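Local coordinates for putative uncharacterized protein tcp24 (Actinoplanes teichomyceticus, PDB 4Q38) that probably transfers long aliphatic acyl groups from acyl-CoA to the amino sugar of a teicoplanin-type glycopeptide antibiotic, at residues I97-G111 with M176-L188. Numbering follows the deposited sequence.
With TEC (2-amino-6-O-decanoyl-2-deoxy-beta-D-glucopyranose), chain E; SO4 (sulfate ion), chain B.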
ATOM      1  N   ILE A  97       1.796   6.646  13.586  1.00 29.36           N
ATOM      2  CA  ILE A  97       2.581   6.504  12.352  1.00 28.53           C
ATOM      3  C   ILE A  97       3.882   7.318  12.390  1.00 28.99           C
ATOM      4  O   ILE A  97       4.970   6.765  12.160  1.00 28.65           O
ATOM      5  CB  ILE A  97       1.739   6.829  11.092  1.00 28.40           C
ATOM      6  CG1 ILE A  97       0.581   5.826  10.963  1.00 26.68           C
ATOM      7  CG2 ILE A  97       2.618   6.794   9.831  1.00 27.82           C
ATOM      8  CD1 ILE A  97      -0.443   6.184   9.904  1.00 28.82           C
ATOM      9  N   VAL A  98       3.786   8.612  12.698  1.00 27.70           N
ATOM     10  CA  VAL A  98       4.971   9.489  12.661  1.00 27.80           C
ATOM     11  C   VAL A  98       6.028   9.154  13.722  1.00 29.03           C
ATOM     12  O   VAL A  98       7.203   9.487  13.549  1.00 28.89           O
ATOM     13  CB  VAL A  98       4.629  10.991  12.722  1.00 29.93           C
ATOM     14  CG1 VAL A  98       3.842  11.403  11.485  1.00 29.57           C
ATOM     15  CG2 VAL A  98       3.873  11.341  14.003  1.00 30.62           C
ATOM     16  N   ARG A  99       5.613   8.476  14.793  1.00 28.54           N
ATOM     17  CA  ARG A  99       6.550   8.001  15.812  1.00 30.88           C
ATOM     18  C   ARG A  99       7.535   6.982  15.220  1.00 31.55           C
ATOM     19  O   ARG A  99       8.616   6.761  15.773  1.00 31.34           O
ATOM     20  CB  ARG A  99       5.801   7.393  17.004  1.00 32.20           C
ATOM     21  CG  ARG A  99       5.092   6.089  16.693  1.00 34.30           C
ATOM     22  CD  ARG A  99       4.544   5.404  17.932  1.00 37.92           C
ATOM     23  NE  ARG A  99       3.712   4.246  17.588  1.00 39.63           N
ATOM     24  CZ  ARG A  99       3.061   3.499  18.480  1.00 43.67           C
ATOM     25  NH1 ARG A  99       3.143   3.781  19.773  1.00 45.66           N
ATOM     26  NH2 ARG A  99       2.321   2.470  18.082  1.00 44.30           N
ATOM     27  N   HIS A 100       7.152   6.358  14.104  1.00 29.44           N
ATOM     28  CA  HIS A 100       8.030   5.408  13.400  1.00 28.31           C
ATOM     29  C   HIS A 100       8.577   5.930  12.101  1.00 27.78           C
ATOM     30  O   HIS A 100       8.987   5.142  11.233  1.00 26.95           O
ATOM     31  CB  HIS A 100       7.288   4.105  13.146  1.00 28.56           C
ATOM     32  CG  HIS A 100       6.917   3.357  14.403  1.00 30.08           C
ATOM     33  ND1 HIS A 100       7.803   3.115  15.389  1.00 30.21           N
ATOM     34  CD2 HIS A 100       5.710   2.788  14.805  1.00 29.85           C
ATOM     35  CE1 HIS A 100       7.195   2.418  16.376  1.00 30.63           C
ATOM     36  NE2 HIS A 100       5.918   2.218  16.017  1.00 32.03           N
ATOM     37  N   MET A 101       8.581   7.252  11.935  1.00 26.61           N
ATOM     38  CA  MET A 101       9.132   7.867  10.729  1.00 26.71           C
ATOM     39  C   MET A 101      10.545   7.326  10.461  1.00 27.28           C
ATOM     40  O   MET A 101      11.397   7.351  11.349  1.00 26.08           O
ATOM     41  CB  MET A 101       9.170   9.387  10.875  1.00 26.48           C
ATOM     42  CG  MET A 101       9.599  10.123   9.614  1.00 26.56           C
ATOM     43  SD  MET A 101       8.421   9.963   8.249  1.00 26.63           S
ATOM     44  CE  MET A 101       7.073  10.968   8.853  1.00 25.49           C
ATOM     45  N   GLY A 102      10.767   6.816   9.249  1.00 26.22           N
ATOM     46  CA  GLY A 102      12.063   6.266   8.850  1.00 26.16           C
ATOM     47  C   GLY A 102      12.389   4.904   9.443  1.00 27.57           C
ATOM     48  O   GLY A 102      13.466   4.370   9.214  1.00 27.78           O
ATOM     49  N   ASP A 103      11.454   4.321  10.189  1.00 27.17           N
ATOM     50  CA  ASP A 103      11.718   3.056  10.870  1.00 28.50           C
ATOM     51  C   ASP A 103      11.020   1.870  10.189  1.00 26.69           C
ATOM     52  O   ASP A 103       9.828   1.651  10.376  1.00 27.52           O
ATOM     53  CB  ASP A 103      11.331   3.181  12.353  1.00 30.18           C
ATOM     54  CG  ASP A 103      11.760   1.971  13.196  1.00 32.50           C
ATOM     55  OD1 ASP A 103      12.397   1.035  12.689  1.00 32.38           O
ATOM     56  OD2 ASP A 103      11.439   1.967  14.391  1.00 33.40           O
ATOM     57  N   HIS A 104      11.783   1.091   9.426  1.00 24.77           N
ATOM     58  CA  HIS A 104      11.240  -0.058   8.693  1.00 25.49           C
ATOM     59  C   HIS A 104      11.187  -1.299   9.535  1.00 26.46           C
ATOM     60  O   HIS A 104      10.634  -2.320   9.118  1.00 26.59           O
ATOM     61  CB  HIS A 104      12.061  -0.328   7.433  1.00 27.08           C
ATOM     62  CG  HIS A 104      13.522  -0.606   7.710  1.00 27.83           C
ATOM     63  ND1 HIS A 104      14.454   0.361   7.714  1.00 28.31           N
ATOM     64  CD2 HIS A 104      14.182  -1.789   8.015  1.00 28.70           C
ATOM     65  CE1 HIS A 104      15.652  -0.170   8.014  1.00 27.10           C
ATOM     66  NE2 HIS A 104      15.484  -1.488   8.195  1.00 29.59           N
ATOM     67  N   ARG A 105      11.769  -1.241  10.724  1.00 25.62           N
ATOM     68  CA  ARG A 105      11.669  -2.385  11.638  1.00 27.87           C
ATOM     69  C   ARG A 105      10.339  -2.433  12.390  1.00 30.45           C
ATOM     70  O   ARG A 105       9.978  -3.467  12.953  1.00 34.13           O
ATOM     71  CB  ARG A 105      12.855  -2.398  12.593  1.00 28.55           C
ATOM     72  CG  ARG A 105      14.149  -2.818  11.896  1.00 27.88           C
ATOM     73  CD  ARG A 105      15.338  -2.738  12.841  1.00 29.78           C
ATOM     74  NE  ARG A 105      16.562  -3.244  12.213  1.00 29.96           N
ATOM     75  CZ  ARG A 105      17.450  -2.481  11.583  1.00 30.96           C
ATOM     76  NH1 ARG A 105      17.256  -1.172  11.477  1.00 32.92           N
ATOM     77  NH2 ARG A 105      18.535  -3.027  11.056  1.00 30.54           N
ATOM     78  N   ALA A 106       9.615  -1.319  12.403  1.00 29.52           N
ATOM     79  CA  ALA A 106       8.296  -1.287  13.023  1.00 30.11           C
ATOM     80  C   ALA A 106       7.260  -1.927  12.100  1.00 30.29           C
ATOM     81  O   ALA A 106       7.297  -1.725  10.885  1.00 30.04           O
ATOM     82  CB  ALA A 106       7.918   0.148  13.355  1.00 30.20           C
ATOM     83  N   LYS A 107       6.343  -2.706  12.671  1.00 31.57           N
ATOM     84  CA  LYS A 107       5.245  -3.319  11.903  1.00 33.14           C
ATOM     85  C   LYS A 107       4.336  -2.238  11.300  1.00 31.13           C
ATOM     86  O   LYS A 107       4.195  -1.155  11.879  1.00 29.80           O
ATOM     87  CB  LYS A 107       4.415  -4.260  12.786  1.00 36.65           C
ATOM     88  CG  LYS A 107       5.126  -5.536  13.208  1.00 41.52           C
ATOM     89  CD  LYS A 107       4.335  -6.265  14.285  1.00 45.70           C
ATOM     90  CE  LYS A 107       5.224  -7.233  15.058  1.00 48.93           C
ATOM     91  NZ  LYS A 107       4.484  -7.858  16.189  1.00 52.73           N
ATOM     92  N   PRO A 108       3.724  -2.528  10.140  1.00 30.37           N
ATOM     93  CA  PRO A 108       2.888  -1.547   9.426  1.00 29.13           C
ATOM     94  C   PRO A 108       1.461  -1.408   9.992  1.00 29.75           C
ATOM     95  O   PRO A 108       0.493  -1.824   9.350  1.00 31.52           O
ATOM     96  CB  PRO A 108       2.837  -2.114   8.004  1.00 28.47           C
ATOM     97  CG  PRO A 108       3.006  -3.594   8.172  1.00 29.27           C
ATOM     98  CD  PRO A 108       3.930  -3.763   9.349  1.00 29.36           C
ATOM     99  N   ARG A 109       1.322  -0.799  11.160  1.00 29.20           N
ATOM    100  CA  ARG A 109       0.005  -0.727  11.801  1.00 30.30           C
ATOM    101  C   ARG A 109      -0.693   0.604  11.500  1.00 28.51           C
ATOM    102  O   ARG A 109      -0.358   1.636  12.071  1.00 30.65           O
ATOM    103  CB  ARG A 109       0.124  -1.020  13.303  1.00 31.58           C
ATOM    104  CG  ARG A 109       0.651  -2.428  13.589  1.00 35.03           C
ATOM    105  CD  ARG A 109       0.512  -2.812  15.058  1.00 36.34           C
ATOM    106  NE  ARG A 109       1.407  -2.029  15.906  1.00 39.21           N
ATOM    107  CZ  ARG A 109       1.171  -1.726  17.183  1.00 40.77           C
ATOM    108  NH1 ARG A 109       0.060  -2.142  17.788  1.00 40.03           N
ATOM    109  NH2 ARG A 109       2.056  -1.004  17.857  1.00 40.32           N
ATOM    110  N   GLY A 110      -1.640   0.577  10.569  1.00 29.04           N
ATOM    111  CA  GLY A 110      -2.361   1.798  10.177  1.00 28.87           C
ATOM    112  C   GLY A 110      -3.650   2.003  10.954  1.00 30.31           C
ATOM    113  O   GLY A 110      -4.294   3.053  10.843  1.00 29.12           O
ATOM    114  N   GLY A 111      -4.028   0.997  11.740  1.00 29.33           N
ATOM    115  CA  GLY A 111      -5.295   1.025  12.468  1.00 29.72           C
ATOM    116  C   GLY A 111      -6.399   0.345  11.680  1.00 29.85           C
ATOM    117  O   GLY A 111      -6.243   0.086  10.485  1.00 29.91           O
ATOM    118  N   MET A 176      -6.580   0.354   2.414  1.00 26.37           N
ATOM    119  CA  MET A 176      -5.217  -0.183   2.362  1.00 26.42           C
ATOM    120  C   MET A 176      -4.265   0.631   3.254  1.00 25.86           C
ATOM    121  O   MET A 176      -3.091   0.815   2.924  1.00 23.77           O
ATOM    122  CB  MET A 176      -4.715  -0.206   0.908  1.00 28.84           C
ATOM    123  CG  MET A 176      -5.375  -1.258   0.019  1.00 31.98           C
ATOM    124  SD  MET A 176      -4.958  -2.929   0.563  1.00 37.09           S
ATOM    125  CE  MET A 176      -3.234  -3.000   0.097  1.00 35.98           C
ATOM    126  N   GLN A 177      -4.779   1.102   4.392  1.00 25.52           N
ATOM    127  CA  GLN A 177      -3.998   1.915   5.326  1.00 26.27           C
ATOM    128  C   GLN A 177      -2.742   1.236   5.889  1.00 25.41           C
ATOM    129  O   GLN A 177      -1.806   1.928   6.266  1.00 24.57           O
ATOM    130  CB  GLN A 177      -4.859   2.462   6.479  1.00 25.70           C
ATOM    131  CG  GLN A 177      -5.461   1.415   7.412  1.00 26.53           C
ATOM    132  CD  GLN A 177      -6.750   0.812   6.888  1.00 26.18           C
ATOM    133  OE1 GLN A 177      -7.142   1.043   5.746  1.00 26.40           O
ATOM    134  NE2 GLN A 177      -7.420   0.041   7.727  1.00 27.10           N
ATOM    135  N   TRP A 178      -2.732  -0.097   5.964  1.00 25.41           N
ATOM    136  CA  TRP A 178      -1.524  -0.798   6.414  1.00 26.09           C
ATOM    137  C   TRP A 178      -0.393  -0.524   5.456  1.00 24.52           C
ATOM    138  O   TRP A 178       0.742  -0.307   5.874  1.00 25.00           O
ATOM    139  CB  TRP A 178      -1.759  -2.303   6.591  1.00 27.25           C
ATOM    140  CG  TRP A 178      -1.841  -3.086   5.306  1.00 29.10           C
ATOM    141  CD1 TRP A 178      -2.985  -3.426   4.580  1.00 30.11           C
ATOM    142  CD2 TRP A 178      -0.718  -3.651   4.536  1.00 29.75           C
ATOM    143  NE1 TRP A 178      -2.653  -4.149   3.453  1.00 31.93           N
ATOM    144  CE2 TRP A 178      -1.310  -4.321   3.373  1.00 31.44           C
ATOM    145  CE3 TRP A 178       0.671  -3.677   4.700  1.00 32.59           C
ATOM    146  CZ2 TRP A 178      -0.532  -4.971   2.423  1.00 33.17           C
ATOM    147  CZ3 TRP A 178       1.448  -4.341   3.739  1.00 33.25           C
ATOM    148  CH2 TRP A 178       0.858  -4.968   2.626  1.00 33.37           C
ATOM    149  N   TRP A 179      -0.715  -0.501   4.165  1.00 23.44           N
ATOM    150  CA  TRP A 179       0.280  -0.294   3.110  1.00 23.36           C
ATOM    151  C   TRP A 179       0.754   1.134   3.033  1.00 22.68           C
ATOM    152  O   TRP A 179       1.952   1.378   2.864  1.00 20.77           O
ATOM    153  CB  TRP A 179      -0.247  -0.793   1.768  1.00 22.38           C
ATOM    154  CG  TRP A 179       0.714  -0.641   0.620  1.00 22.89           C
ATOM    155  CD1 TRP A 179       0.503   0.036  -0.579  1.00 23.25           C
ATOM    156  CD2 TRP A 179       2.075  -1.177   0.520  1.00 23.43           C
ATOM    157  NE1 TRP A 179       1.608  -0.036  -1.384  1.00 23.46           N
ATOM    158  CE2 TRP A 179       2.587  -0.752  -0.789  1.00 23.88           C
ATOM    159  CE3 TRP A 179       2.896  -1.936   1.357  1.00 24.75           C
ATOM    160  CZ2 TRP A 179       3.866  -1.085  -1.227  1.00 24.18           C
ATOM    161  CZ3 TRP A 179       4.188  -2.263   0.905  1.00 25.98           C
ATOM    162  CH2 TRP A 179       4.656  -1.845  -0.358  1.00 24.44           C
ATOM    163  N   THR A 180      -0.160   2.095   3.175  1.00 22.12           N
ATOM    164  CA  THR A 180       0.260   3.510   3.158  1.00 22.52           C
ATOM    165  C   THR A 180       1.137   3.912   4.354  1.00 22.27           C
ATOM    166  O   THR A 180       1.761   4.963   4.299  1.00 21.86           O
ATOM    167  CB  THR A 180      -0.914   4.509   2.998  1.00 22.63           C
ATOM    168  OG1 THR A 180      -1.914   4.211   3.962  1.00 23.00           O
ATOM    169  CG2 THR A 180      -1.534   4.419   1.583  1.00 22.95           C
ATOM    170  N   THR A 181       1.226   3.082   5.403  1.00 22.75           N
ATOM    171  CA  THR A 181       2.183   3.374   6.486  1.00 22.44           C
ATOM    172  C   THR A 181       3.616   3.342   5.969  1.00 22.78           C
ATOM    173  O   THR A 181       4.488   3.973   6.552  1.00 22.18           O
ATOM    174  CB  THR A 181       2.108   2.414   7.719  1.00 22.82           C
ATOM    175  OG1 THR A 181       2.503   1.083   7.351  1.00 24.22           O
ATOM    176  CG2 THR A 181       0.723   2.393   8.359  1.00 22.94           C
ATOM    177  N   TYR A 182       3.856   2.586   4.893  1.00 22.35           N
ATOM    178  CA  TYR A 182       5.187   2.546   4.280  1.00 22.93           C
ATOM    179  C   TYR A 182       5.517   3.894   3.643  1.00 22.29           C
ATOM    180  O   TYR A 182       6.586   4.461   3.895  1.00 21.54           O
ATOM    181  CB  TYR A 182       5.289   1.439   3.228  1.00 23.31           C
ATOM    182  CG  TYR A 182       5.461   0.037   3.781  1.00 24.93           C
ATOM    183  CD1 TYR A 182       4.392  -0.639   4.382  1.00 24.92           C
ATOM    184  CD2 TYR A 182       6.685  -0.639   3.664  1.00 26.80           C
ATOM    185  CE1 TYR A 182       4.545  -1.933   4.876  1.00 27.33           C
ATOM    186  CE2 TYR A 182       6.843  -1.934   4.152  1.00 28.07           C
ATOM    187  CZ  TYR A 182       5.771  -2.572   4.758  1.00 28.89           C
ATOM    188  OH  TYR A 182       5.916  -3.851   5.239  1.00 31.51           O
ATOM    189  N   HIS A 183       4.597   4.408   2.824  1.00 22.05           N
ATOM    190  CA  HIS A 183       4.818   5.697   2.178  1.00 22.03           C
ATOM    191  C   HIS A 183       4.976   6.769   3.219  1.00 21.44           C
ATOM    192  O   HIS A 183       5.875   7.603   3.125  1.00 22.47           O
ATOM    193  CB  HIS A 183       3.653   6.079   1.260  1.00 21.98           C
ATOM    194  CG  HIS A 183       3.182   4.971   0.351  1.00 21.50           C
ATOM    195  ND1 HIS A 183       2.728   3.796   0.815  1.00 21.30           N
ATOM    196  CD2 HIS A 183       3.076   4.913  -1.036  1.00 21.11           C
ATOM    197  CE1 HIS A 183       2.356   3.015  -0.215  1.00 20.68           C
ATOM    198  NE2 HIS A 183       2.553   3.704  -1.350  1.00 21.49           N
ATOM    199  N   LEU A 184       4.095   6.752   4.219  1.00 22.06           N
ATOM    200  CA  LEU A 184       4.045   7.805   5.252  1.00 23.02           C
ATOM    201  C   LEU A 184       5.196   7.772   6.262  1.00 23.99           C
ATOM    202  O   LEU A 184       5.472   8.773   6.930  1.00 24.73           O
ATOM    203  CB  LEU A 184       2.693   7.766   5.991  1.00 22.90           C
ATOM    204  CG  LEU A 184       1.460   8.147   5.147  1.00 22.76           C
ATOM    205  CD1 LEU A 184       0.166   7.932   5.926  1.00 22.75           C
ATOM    206  CD2 LEU A 184       1.553   9.566   4.635  1.00 22.29           C
ATOM    207  N   ARG A 185       5.868   6.633   6.372  1.00 23.69           N
ATOM    208  CA  ARG A 185       7.073   6.573   7.195  1.00 23.48           C
ATOM    209  C   ARG A 185       8.339   6.866   6.408  1.00 23.15           C
ATOM    210  O   ARG A 185       9.434   6.819   6.956  1.00 22.06           O
ATOM    211  CB  ARG A 185       7.184   5.221   7.887  1.00 23.63           C
ATOM    212  CG  ARG A 185       6.239   5.069   9.065  1.00 24.20           C
ATOM    213  CD  ARG A 185       6.347   3.674   9.639  1.00 24.03           C
ATOM    214  NE  ARG A 185       5.776   2.645   8.760  1.00 24.71           N
ATOM    215  CZ  ARG A 185       6.094   1.355   8.817  1.00 26.03           C
ATOM    216  NH1 ARG A 185       7.046   0.934   9.658  1.00 26.92           N
ATOM    217  NH2 ARG A 185       5.495   0.483   8.010  1.00 25.28           N
ATOM    218  N   GLY A 186       8.206   7.177   5.121  1.00 22.50           N
ATOM    219  CA  GLY A 186       9.394   7.449   4.326  1.00 22.00           C
ATOM    220  C   GLY A 186      10.335   6.258   4.171  1.00 22.17           C
ATOM    221  O   GLY A 186      11.543   6.436   4.022  1.00 23.22           O
ATOM    222  N   ILE A 187       9.779   5.052   4.208  1.00 22.27           N
ATOM    223  CA  ILE A 187      10.560   3.823   4.041  1.00 23.15           C
ATOM    224  C   ILE A 187      10.302   3.134   2.709  1.00 22.98           C
ATOM    225  O   ILE A 187      10.856   2.061   2.443  1.00 23.69           O
ATOM    226  CB  ILE A 187      10.327   2.835   5.222  1.00 23.14           C
ATOM    227  CG1 ILE A 187       8.852   2.404   5.310  1.00 22.99           C
ATOM    228  CG2 ILE A 187      10.787   3.484   6.519  1.00 23.64           C
ATOM    229  CD1 ILE A 187       8.598   1.173   6.157  1.00 23.76           C
ATOM    230  N   LEU A 188       9.470   3.763   1.872  1.00 22.53           N
ATOM    231  CA  LEU A 188       9.134   3.248   0.548  1.00 22.34           C
ATOM    232  C   LEU A 188       9.260   4.399  -0.443  1.00 21.74           C
ATOM    233  O   LEU A 188       8.792   5.513  -0.157  1.00 21.93           O
ATOM    234  CB  LEU A 188       7.693   2.719   0.527  1.00 23.16           C
ATOM    235  CG  LEU A 188       7.146   2.174  -0.807  1.00 24.24           C
ATOM    236  CD1 LEU A 188       7.536   0.724  -1.006  1.00 23.42           C
ATOM    237  CD2 LEU A 188       5.627   2.280  -0.850  1.00 26.10           C
TER
HETATM  238  CAV TEC E 404       8.300 -10.582 -12.664  1.00 38.94           C
HETATM  239  CAU TEC E 404       8.497  -9.144 -12.242  1.00 40.19           C
HETATM  240  CAT TEC E 404       9.126  -9.016 -10.879  1.00 40.56           C
HETATM  241  CAS TEC E 404       8.516  -9.966  -9.886  1.00 38.15           C
HETATM  242  CAR TEC E 404       8.713  -9.431  -8.499  1.00 36.83           C
HETATM  243  CAQ TEC E 404       7.390  -8.965  -8.011  1.00 36.37           C
HETATM  244  CAP TEC E 404       7.428  -8.423  -6.625  1.00 34.63           C
HETATM  245  CAO TEC E 404       6.175  -7.631  -6.460  1.00 35.20           C
HETATM  246  CAN TEC E 404       5.744  -7.587  -5.048  1.00 36.41           C
HETATM  247  CAM TEC E 404       4.648  -6.576  -4.834  1.00 40.59           C
HETATM  248  OAW TEC E 404       4.292  -5.839  -5.721  1.00 37.84           O
HETATM  249  O6  TEC E 404       4.049  -6.683  -3.636  1.00 45.70           O
HETATM  250  C6  TEC E 404       3.874  -5.550  -2.809  1.00 47.37           C
HETATM  251  C5  TEC E 404       2.379  -5.206  -2.598  1.00 53.25           C
HETATM  252  O5  TEC E 404       2.061  -5.009  -1.253  1.00 55.40           O
HETATM  253  C1  TEC E 404       0.617  -5.161  -1.327  0.50 56.48           C
HETATM  254  O1  TEC E 404      -0.020  -5.658  -0.306  0.50 57.27           O
HETATM  255  C2  TEC E 404       0.049  -3.822  -1.705  1.00 57.97           C
HETATM  256  N2  TEC E 404      -1.397  -3.952  -1.774  1.00 60.57           N
HETATM  257  C3  TEC E 404       0.557  -3.674  -3.061  1.00 55.68           C
HETATM  258  O3  TEC E 404       0.325  -2.381  -3.218  1.00 60.90           O
HETATM  259  C4  TEC E 404       2.032  -3.922  -3.242  1.00 52.63           C
HETATM  260  O4  TEC E 404       2.262  -4.090  -4.509  1.00 46.82           O
HETATM  261  S   SO4 B 401       5.947  -2.787  16.340  1.00 68.91           S
HETATM  262  O1  SO4 B 401       6.534  -3.547  15.219  1.00 68.41           O
HETATM  263  O2  SO4 B 401       6.358  -3.390  17.628  1.00 69.43           O
HETATM  264  O3  SO4 B 401       4.467  -2.827  16.256  1.00 70.82           O
HETATM  265  O4  SO4 B 401       6.443  -1.396  16.253  1.00 69.39           O
HETATM  266  O   HOH W   1       6.545  -1.999   8.260  1.00 29.13           O
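Arg185, beside the C-terminal end of helix 177-184, pins the loop that follows helix 84-98, a loop-on-helix contact within the helical N-terminal part of this acyltransferase. Its NH1 reaches Ala106 O at 2.9 Å, approaching from above the carbonyl plane, while a second, weak bond goes to Asp103 O. A bend at chi3 (-71°) turns the guanidinium back over its own helix, where NE donates to Thr181 O and NH2 to Thr181 OG1, gripping that residue side-on. Water 1 links NH2 to Ala106 O, and Ile187 CD1 lies over one face of the group, so its rotation is well fixed. The helix ends in a Schellman motif, Gly186 taking the positive phi, and just before it Arg185 O accepts from Gly102 N at 2.7 Å, in the carbonyl plane. Further along, Pro108, centre of an inverse gamma turn, sets CB 3.6 Å from Tyr182 CE1 and 3.3 Å from Thr181 OG1. Gly110, with no side chain, lets its CA rest 3.6 Å from Thr181 CG2, close beside the backbone of Gln177 and Trp178. Gln177 NE2 closes the far end on Gly111 O (3.0 Å, 164°). On the same helix, Trp179 lays one ring face against O3 of the bound decanoyl-glucosamine.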